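Local coordinates for protein alpha-pyrone synthesis polyketide synthase-like Pks18 (Mycobacterium tuberculosis, PDB 1TED) that probably builds tri- and tetraketide alpha-pyrones by extending medium- and long-chain aliphatic acyl-CoA starters with malonyl-CoA, as a homodimeric type III polyketide synthase, at residues G37-T42 and V118-R123; L138-S143 and L198-E203. All coordinates share one frame; numbering follows the deposited sequence.

Interaction 1 (G37-T42 and V118-R123)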
ATOM      1  N   GLY A  37     -12.879  -4.951 -17.854  1.00 31.79           N
ATOM      2  CA  GLY A  37     -12.522  -3.721 -18.527  1.00 30.29           C
ATOM      3  C   GLY A  37     -11.031  -3.517 -18.376  1.00 29.82           C
ATOM      4  O   GLY A  37     -10.465  -3.853 -17.339  1.00 29.63           O
ATOM      5  N   LEU A  38     -10.398  -2.974 -19.408  1.00 30.58           N
ATOM      6  CA  LEU A  38      -8.963  -2.730 -19.394  1.00 31.42           C
ATOM      7  C   LEU A  38      -8.612  -1.545 -20.290  1.00 30.68           C
ATOM      8  O   LEU A  38      -8.965  -1.518 -21.473  1.00 32.01           O
ATOM      9  CB  LEU A  38      -8.223  -3.984 -19.874  1.00 31.59           C
ATOM     10  CG  LEU A  38      -6.687  -4.011 -19.931  1.00 33.90           C
ATOM     11  CD1 LEU A  38      -6.239  -5.431 -20.184  1.00 33.22           C
ATOM     12  CD2 LEU A  38      -6.149  -3.098 -21.029  1.00 35.31           C
ATOM     13  N   ALA A  39      -7.898  -0.578 -19.728  1.00 29.86           N
ATOM     14  CA  ALA A  39      -7.495   0.606 -20.476  1.00 29.08           C
ATOM     15  C   ALA A  39      -6.021   0.888 -20.257  1.00 29.21           C
ATOM     16  O   ALA A  39      -5.440   0.534 -19.227  1.00 28.68           O
ATOM     17  CB  ALA A  39      -8.317   1.813 -20.064  1.00 29.56           C
ATOM     18  N   THR A  40      -5.437   1.564 -21.233  1.00 27.56           N
ATOM     19  CA  THR A  40      -4.024   1.883 -21.215  1.00 30.09           C
ATOM     20  C   THR A  40      -3.768   3.354 -21.539  1.00 29.97           C
ATOM     21  O   THR A  40      -4.512   3.970 -22.302  1.00 31.52           O
ATOM     22  CB  THR A  40      -3.322   0.985 -22.238  1.00 31.13           C
ATOM     23  OG1 THR A  40      -3.039  -0.291 -21.635  1.00 32.96           O
ATOM     24  CG2 THR A  40      -2.082   1.639 -22.760  1.00 32.83           C
ATOM     25  N   GLY A  41      -2.707   3.915 -20.974  1.00 30.00           N
ATOM     26  CA  GLY A  41      -2.418   5.308 -21.243  1.00 30.06           C
ATOM     27  C   GLY A  41      -1.068   5.805 -20.770  1.00 31.38           C
ATOM     28  O   GLY A  41      -0.483   5.290 -19.817  1.00 32.06           O
ATOM     29  N   THR A  42      -0.580   6.845 -21.435  1.00 32.13           N
ATOM     30  CA  THR A  42       0.711   7.420 -21.093  1.00 32.87           C
ATOM     31  C   THR A  42       0.695   8.890 -21.471  1.00 33.66           C
ATOM     32  O   THR A  42      -0.196   9.337 -22.196  1.00 33.40           O
ATOM     33  CB  THR A  42       1.842   6.756 -21.917  1.00 33.53           C
ATOM     34  OG1 THR A  42       1.760   7.209 -23.273  1.00 30.70           O
ATOM     35  CG2 THR A  42       1.705   5.244 -21.913  1.00 30.41           C
ATOM     36  N   VAL A 118      -7.086   9.681 -14.065  1.00 23.40           N
ATOM     37  CA  VAL A 118      -8.510   9.941 -14.213  1.00 22.22           C
ATOM     38  C   VAL A 118      -8.936   9.554 -15.632  1.00 22.13           C
ATOM     39  O   VAL A 118      -9.972   8.922 -15.828  1.00 24.15           O
ATOM     40  CB  VAL A 118      -8.832  11.432 -13.947  1.00 24.50           C
ATOM     41  CG1 VAL A 118     -10.255  11.767 -14.408  1.00 21.71           C
ATOM     42  CG2 VAL A 118      -8.674  11.728 -12.454  1.00 21.82           C
ATOM     43  N   ASP A 119      -8.123   9.905 -16.616  0.50 20.33           N
ATOM     44  CA  ASP A 119      -8.442   9.578 -17.996  0.50 20.51           C
ATOM     45  C   ASP A 119      -8.472   8.068 -18.266  0.50 20.00           C
ATOM     46  O   ASP A 119      -9.443   7.553 -18.820  0.50 16.67           O
ATOM     47  CB  ASP A 119      -7.446  10.278 -18.928  0.50 23.96           C
ATOM     48  CG  ASP A 119      -7.546   9.799 -20.372  1.00 28.82           C
ATOM     49  OD1 ASP A 119      -8.663   9.477 -20.834  1.00 27.71           O
ATOM     50  OD2 ASP A 119      -6.497   9.766 -21.051  1.00 32.93           O
ATOM     51  N   VAL A 120      -7.425   7.354 -17.859  1.00 22.83           N
ATOM     52  CA  VAL A 120      -7.355   5.905 -18.093  1.00 21.72           C
ATOM     53  C   VAL A 120      -8.455   5.134 -17.369  1.00 22.77           C
ATOM     54  O   VAL A 120      -9.064   4.231 -17.947  1.00 20.35           O
ATOM     55  CB  VAL A 120      -5.970   5.354 -17.692  1.00 24.54           C
ATOM     56  CG1 VAL A 120      -5.919   3.841 -17.877  1.00 21.40           C
ATOM     57  CG2 VAL A 120      -4.898   6.022 -18.543  1.00 21.93           C
ATOM     58  N   SER A 121      -8.716   5.511 -16.118  1.00 24.12           N
ATOM     59  CA  SER A 121      -9.761   4.886 -15.303  1.00 24.98           C
ATOM     60  C   SER A 121     -11.095   4.987 -16.028  1.00 25.85           C
ATOM     61  O   SER A 121     -11.874   4.036 -16.052  1.00 26.99           O
ATOM     62  CB  SER A 121      -9.873   5.586 -13.939  1.00 24.79           C
ATOM     63  OG  SER A 121      -8.686   5.430 -13.177  1.00 22.19           O
ATOM     64  N   LYS A 122     -11.354   6.153 -16.614  1.00 28.59           N
ATOM     65  CA  LYS A 122     -12.593   6.384 -17.371  1.00 30.40           C
ATOM     66  C   LYS A 122     -12.650   5.473 -18.589  1.00 27.83           C
ATOM     67  O   LYS A 122     -13.706   4.930 -18.894  1.00 29.61           O
ATOM     68  CB  LYS A 122     -12.690   7.838 -17.870  1.00 31.16           C
ATOM     69  CG  LYS A 122     -13.068   8.875 -16.834  1.00 35.26           C
ATOM     70  CD  LYS A 122     -13.032  10.264 -17.472  1.00 37.88           C
ATOM     71  CE  LYS A 122     -13.348  11.371 -16.469  1.00 39.35           C
ATOM     72  NZ  LYS A 122     -13.209  12.723 -17.098  1.00 41.10           N
ATOM     73  N   ARG A 123     -11.528   5.326 -19.292  1.00 25.69           N
ATOM     74  CA  ARG A 123     -11.495   4.479 -20.481  1.00 26.67           C
ATOM     75  C   ARG A 123     -11.815   3.028 -20.140  1.00 27.23           C
ATOM     76  O   ARG A 123     -12.443   2.330 -20.940  1.00 27.93           O
ATOM     77  CB  ARG A 123     -10.129   4.522 -21.175  1.00 27.28           C
ATOM     78  CG  ARG A 123      -9.606   5.899 -21.535  1.00 27.35           C
ATOM     79  CD  ARG A 123      -8.289   5.798 -22.311  1.00 26.09           C
ATOM     80  NE  ARG A 123      -7.663   7.103 -22.440  1.00 25.97           N
ATOM     81  CZ  ARG A 123      -6.760   7.424 -23.358  1.00 28.41           C
ATOM     82  NH1 ARG A 123      -6.358   6.525 -24.249  1.00 29.58           N
ATOM     83  NH2 ARG A 123      -6.274   8.657 -23.403  1.00 24.30           N
TER
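A39 and G41 of strand 37-41 meet V120 and R123 of helix 118-123, which runs over the strand in a roughly antiparallel sense at 149°, with the axes 6.9 Å apart at closest approach. No hydrogen bond crosses the contact. It is a small, mostly apolar packing of a helix on a sheet.

The methyl group of A39 points at the helix, and three helix atoms close round it on that side. A39 CB lies 3.3 Å from the backbone O of V120 and 3.4 Å from R123 CB. V120 CG1 comes within 3.8 Å of the same methyl carbon. The V120 side chain straddles two strand positions. Its CG1 is anti to the backbone N (chi1 177°) and reaches A39. Its CG2 rests on the backbone of G41, 3.7 Å from G41 CA. G41 has no side chain, so V120 packs directly on the main chain there.

R123 closes the edge of the contact. Its chain is extended from CG to NE and passes beside the strand. NH1 comes within 3.7 Å of T40 O, obliquely to the guanidinium and without a hydrogen bond. D119, one helical turn back, fixes the guanidinium by a side-on grip. R123 NE donates to D119 OD1 at 3.0 Å, from above the carboxylate plane. R123 NH2 forms a salt bridge with D119 OD2 at 2.6 Å, on its syn lone pair.

The strand is hydrogen-bonded to strand 226-236, through A39 and A230 among others, and V120 also packs on C228 and A230. S121 points away from the strand, and both S121 and V118 pack on helix 151-159. Helix 102-125 belongs to an outer helical layer of the thiolase fold. Helix 349-361 lies on the other face of the sheet, against L38 and T40.

Interaction 2 (L138-S143 and L198-E203). With MYR (myristic acid), chain E.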
ATOM      1  N   LEU A 138     -11.275   0.555  -4.869  1.00 24.09           N
ATOM      2  CA  LEU A 138     -10.350   1.230  -5.755  1.00 24.30           C
ATOM      3  C   LEU A 138      -8.951   0.944  -5.235  1.00 23.70           C
ATOM      4  O   LEU A 138      -8.608   1.360  -4.125  1.00 22.66           O
ATOM      5  CB  LEU A 138     -10.600   2.738  -5.733  1.00 23.53           C
ATOM      6  CG  LEU A 138      -9.448   3.624  -6.212  1.00 24.70           C
ATOM      7  CD1 LEU A 138      -9.072   3.272  -7.630  1.00 26.18           C
ATOM      8  CD2 LEU A 138      -9.867   5.072  -6.138  1.00 28.52           C
ATOM      9  N   VAL A 139      -8.153   0.217  -6.015  1.00 24.06           N
ATOM     10  CA  VAL A 139      -6.785  -0.081  -5.593  1.00 22.86           C
ATOM     11  C   VAL A 139      -5.828   0.732  -6.446  1.00 23.08           C
ATOM     12  O   VAL A 139      -5.856   0.682  -7.684  1.00 22.22           O
ATOM     13  CB  VAL A 139      -6.444  -1.585  -5.723  1.00 24.17           C
ATOM     14  CG1 VAL A 139      -5.038  -1.851  -5.187  1.00 22.62           C
ATOM     15  CG2 VAL A 139      -7.455  -2.411  -4.958  1.00 22.85           C
ATOM     16  N   LEU A 140      -4.976   1.491  -5.779  1.00 23.39           N
ATOM     17  CA  LEU A 140      -4.022   2.334  -6.479  1.00 24.04           C
ATOM     18  C   LEU A 140      -2.597   1.895  -6.147  1.00 24.97           C
ATOM     19  O   LEU A 140      -2.215   1.835  -4.979  1.00 22.91           O
ATOM     20  CB  LEU A 140      -4.246   3.790  -6.067  1.00 24.40           C
ATOM     21  CG  LEU A 140      -3.560   4.935  -6.813  1.00 27.04           C
ATOM     22  CD1 LEU A 140      -2.076   4.954  -6.486  1.00 25.38           C
ATOM     23  CD2 LEU A 140      -3.822   4.799  -8.313  1.00 24.69           C
ATOM     24  N   ALA A 141      -1.821   1.578  -7.181  1.00 24.44           N
ATOM     25  CA  ALA A 141      -0.441   1.165  -6.987  1.00 25.21           C
ATOM     26  C   ALA A 141       0.537   2.115  -7.673  1.00 27.03           C
ATOM     27  O   ALA A 141       0.276   2.608  -8.780  1.00 24.53           O
ATOM     28  CB  ALA A 141      -0.239  -0.248  -7.506  1.00 22.46           C
ATOM     29  N   THR A 142       1.665   2.356  -7.001  1.00 26.48           N
ATOM     30  CA  THR A 142       2.724   3.220  -7.520  1.00 28.15           C
ATOM     31  C   THR A 142       3.975   3.026  -6.686  1.00 27.97           C
ATOM     32  O   THR A 142       3.906   2.580  -5.541  1.00 29.39           O
ATOM     33  CB  THR A 142       2.376   4.728  -7.402  1.00 30.17           C
ATOM     34  OG1 THR A 142       1.010   4.939  -7.773  1.00 36.36           O
ATOM     35  CG2 THR A 142       3.285   5.555  -8.311  1.00 24.98           C
ATOM     36  N   SER A 143       5.117   3.385  -7.263  1.00 26.51           N
ATOM     37  CA  SER A 143       6.395   3.318  -6.569  1.00 25.54           C
ATOM     38  C   SER A 143       7.177   4.578  -6.930  1.00 26.17           C
ATOM     39  O   SER A 143       8.358   4.695  -6.623  1.00 27.77           O
ATOM     40  CB  SER A 143       7.168   2.065  -6.987  1.00 24.41           C
ATOM     41  OG  SER A 143       6.561   0.902  -6.444  1.00 21.85           O
ATOM     42  N   LEU A 198     -11.994  -1.366  -9.029  1.00 24.82           N
ATOM     43  CA  LEU A 198     -11.215  -0.605  -9.991  1.00 25.82           C
ATOM     44  C   LEU A 198      -9.759  -0.635  -9.538  1.00 27.49           C
ATOM     45  O   LEU A 198      -9.447  -0.265  -8.397  1.00 28.44           O
ATOM     46  CB  LEU A 198     -11.709   0.850 -10.061  1.00 26.47           C
ATOM     47  CG  LEU A 198     -10.887   1.821 -10.927  1.00 28.76           C
ATOM     48  CD1 LEU A 198     -11.013   1.449 -12.396  1.00 27.80           C
ATOM     49  CD2 LEU A 198     -11.375   3.245 -10.728  1.00 28.66           C
ATOM     50  N   VAL A 199      -8.880  -1.101 -10.423  1.00 27.66           N
ATOM     51  CA  VAL A 199      -7.449  -1.170 -10.138  1.00 26.99           C
ATOM     52  C   VAL A 199      -6.716  -0.168 -11.022  1.00 26.83           C
ATOM     53  O   VAL A 199      -6.921  -0.120 -12.235  1.00 29.32           O
ATOM     54  CB  VAL A 199      -6.888  -2.595 -10.379  1.00 26.65           C
ATOM     55  CG1 VAL A 199      -5.385  -2.615 -10.148  1.00 25.62           C
ATOM     56  CG2 VAL A 199      -7.540  -3.556  -9.425  1.00 25.15           C
ATOM     57  N   VAL A 200      -5.859   0.639 -10.409  1.00 25.85           N
ATOM     58  CA  VAL A 200      -5.139   1.655 -11.151  1.00 24.38           C
ATOM     59  C   VAL A 200      -3.654   1.658 -10.813  1.00 26.56           C
ATOM     60  O   VAL A 200      -3.265   1.805  -9.653  1.00 26.46           O
ATOM     61  CB  VAL A 200      -5.751   3.069 -10.872  1.00 24.99           C
ATOM     62  CG1 VAL A 200      -5.010   4.137 -11.639  1.00 22.02           C
ATOM     63  CG2 VAL A 200      -7.221   3.088 -11.266  1.00 21.84           C
ATOM     64  N   CYS A 201      -2.832   1.463 -11.839  1.00 25.82           N
ATOM     65  CA  CYS A 201      -1.389   1.479 -11.681  1.00 26.26           C
ATOM     66  C   CYS A 201      -0.921   2.714 -12.446  1.00 26.96           C
ATOM     67  O   CYS A 201      -1.222   2.876 -13.625  1.00 29.43           O
ATOM     68  CB  CYS A 201      -0.778   0.203 -12.258  1.00 26.42           C
ATOM     69  SG  CYS A 201      -1.402  -1.326 -11.506  1.00 25.57           S
ATOM     70  N   ILE A 202      -0.208   3.596 -11.762  1.00 26.35           N
ATOM     71  CA  ILE A 202       0.267   4.832 -12.369  1.00 27.08           C
ATOM     72  C   ILE A 202       1.743   4.982 -12.039  1.00 27.31           C
ATOM     73  O   ILE A 202       2.140   4.973 -10.873  1.00 26.51           O
ATOM     74  CB  ILE A 202      -0.533   6.050 -11.822  1.00 27.07           C
ATOM     75  CG1 ILE A 202       0.083   7.362 -12.313  1.00 28.81           C
ATOM     76  CG2 ILE A 202      -0.580   6.000 -10.303  1.00 26.30           C
ATOM     77  CD1 ILE A 202      -0.285   7.726 -13.739  1.00 28.15           C
ATOM     78  N   GLU A 203       2.565   5.120 -13.065  1.00 26.93           N
ATOM     79  CA  GLU A 203       3.984   5.220 -12.819  1.00 27.64           C
ATOM     80  C   GLU A 203       4.590   6.387 -13.580  1.00 28.62           C
ATOM     81  O   GLU A 203       4.515   6.461 -14.811  1.00 28.19           O
ATOM     82  CB  GLU A 203       4.639   3.890 -13.200  1.00 29.59           C
ATOM     83  CG  GLU A 203       5.608   3.335 -12.162  1.00 33.79           C
ATOM     84  CD  GLU A 203       4.953   2.895 -10.850  1.00 33.26           C
ATOM     85  OE1 GLU A 203       4.195   1.899 -10.853  1.00 34.81           O
ATOM     86  OE2 GLU A 203       5.209   3.540  -9.814  1.00 30.50           O
TER
HETATM   87  C1  MYR E3045      15.660  10.265 -19.342  1.00 54.00           C
HETATM   88  O1  MYR E3045      15.248  10.445 -20.485  1.00 54.28           O
HETATM   89  O2  MYR E3045      16.848   9.990 -19.165  1.00 54.78           O
HETATM   90  C2  MYR E3045      14.710  10.383 -18.148  1.00 53.49           C
HETATM   91  C3  MYR E3045      14.490   9.021 -17.487  1.00 51.31           C
HETATM   92  C4  MYR E3045      13.515   9.130 -16.312  1.00 48.26           C
HETATM   93  C5  MYR E3045      13.324   7.781 -15.615  1.00 45.41           C
HETATM   94  C6  MYR E3045      14.606   7.281 -14.943  1.00 42.55           C
HETATM   95  C7  MYR E3045      15.009   8.125 -13.730  1.00 40.21           C
HETATM   96  C8  MYR E3045      14.023   7.981 -12.569  1.00 38.57           C
HETATM   97  C9  MYR E3045      13.985   6.550 -12.031  1.00 38.26           C
HETATM   98  C10 MYR E3045      12.894   6.397 -10.972  1.00 37.39           C
HETATM   99  C11 MYR E3045      12.811   4.950 -10.478  1.00 39.06           C
HETATM  100  C12 MYR E3045      11.685   4.780  -9.457  1.00 37.48           C
HETATM  101  C13 MYR E3045      11.567   3.316  -9.031  1.00 38.37           C
HETATM  102  C14 MYR E3045      10.419   3.120  -8.040  1.00 40.58           C
HETATM  103  O   HOH W   1       4.958   0.077  -8.261  1.00 29.00           O
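E203 bends back at chi2 (67°), which swings CD toward the neighbouring strand and S143. OE2 then accepts the backbone N-H of S143 on its syn lone pair, at 2.6 Å. T142 has OG1 beside its own backbone N (chi1 -42°). That places T142 OG1 2.6 Å from A141 O, as a donor above the carbonyl plane. A141 O also accepts the I202 N-H, at 3.2 Å, so it has two donors.

Strands 138-142 and 198-203 are adjacent parallel strands in the mixed sheet of the thiolase fold, in its N-terminal half. V139 and A141 use both their N-H and C=O groups to bind L198, V200 and I202. On one face, under helices 102-125 and 151-159, L138 CD1 meets L198 CD2 at 3.9 Å, the two leucines side by side. L140 lies at a slant to V200, with L140 CD2 3.6 Å from V200 CG1. On the other face A141 CB lies 4.3 Å from C201 SG, and V139 and V199 pack on A181 of helix 177-191.

S143 CB touches the terminal C14 of myristic acid at 3.6 Å, and S143 OG is bound to a water. The buried E203 carboxylate has several polar partners: OE2 is also hydrogen-bonded to T144 OG1, and OE1 to S349 OG. Both oxygens are therefore satisfied, and the orientation of E203 is fixed at the strand end, near the fatty acid's tail.

Interactions 1 and 2 both reach the same sheet, with centres 11 Å apart. Helix 102-125 joins them, lying on strand 32-41 in interaction 1 and leading in the chain to strand 135-142 of interaction 2. They touch where S121 OG meets V200 CG2 at 3.4 Å. The same helix also covers I202, through A113 and L116. Helix 349-361 lies on the opposite face of both and contacts C201 of interaction 2. Only interaction 2 reaches the catalytic region. The side chain of E203 is about 8 Å from that of C175, the probable nucleophile. S143 brings interaction 2 to myristic acid, which interaction 1 does not meet. Interaction 1 is structural packing remote from the site.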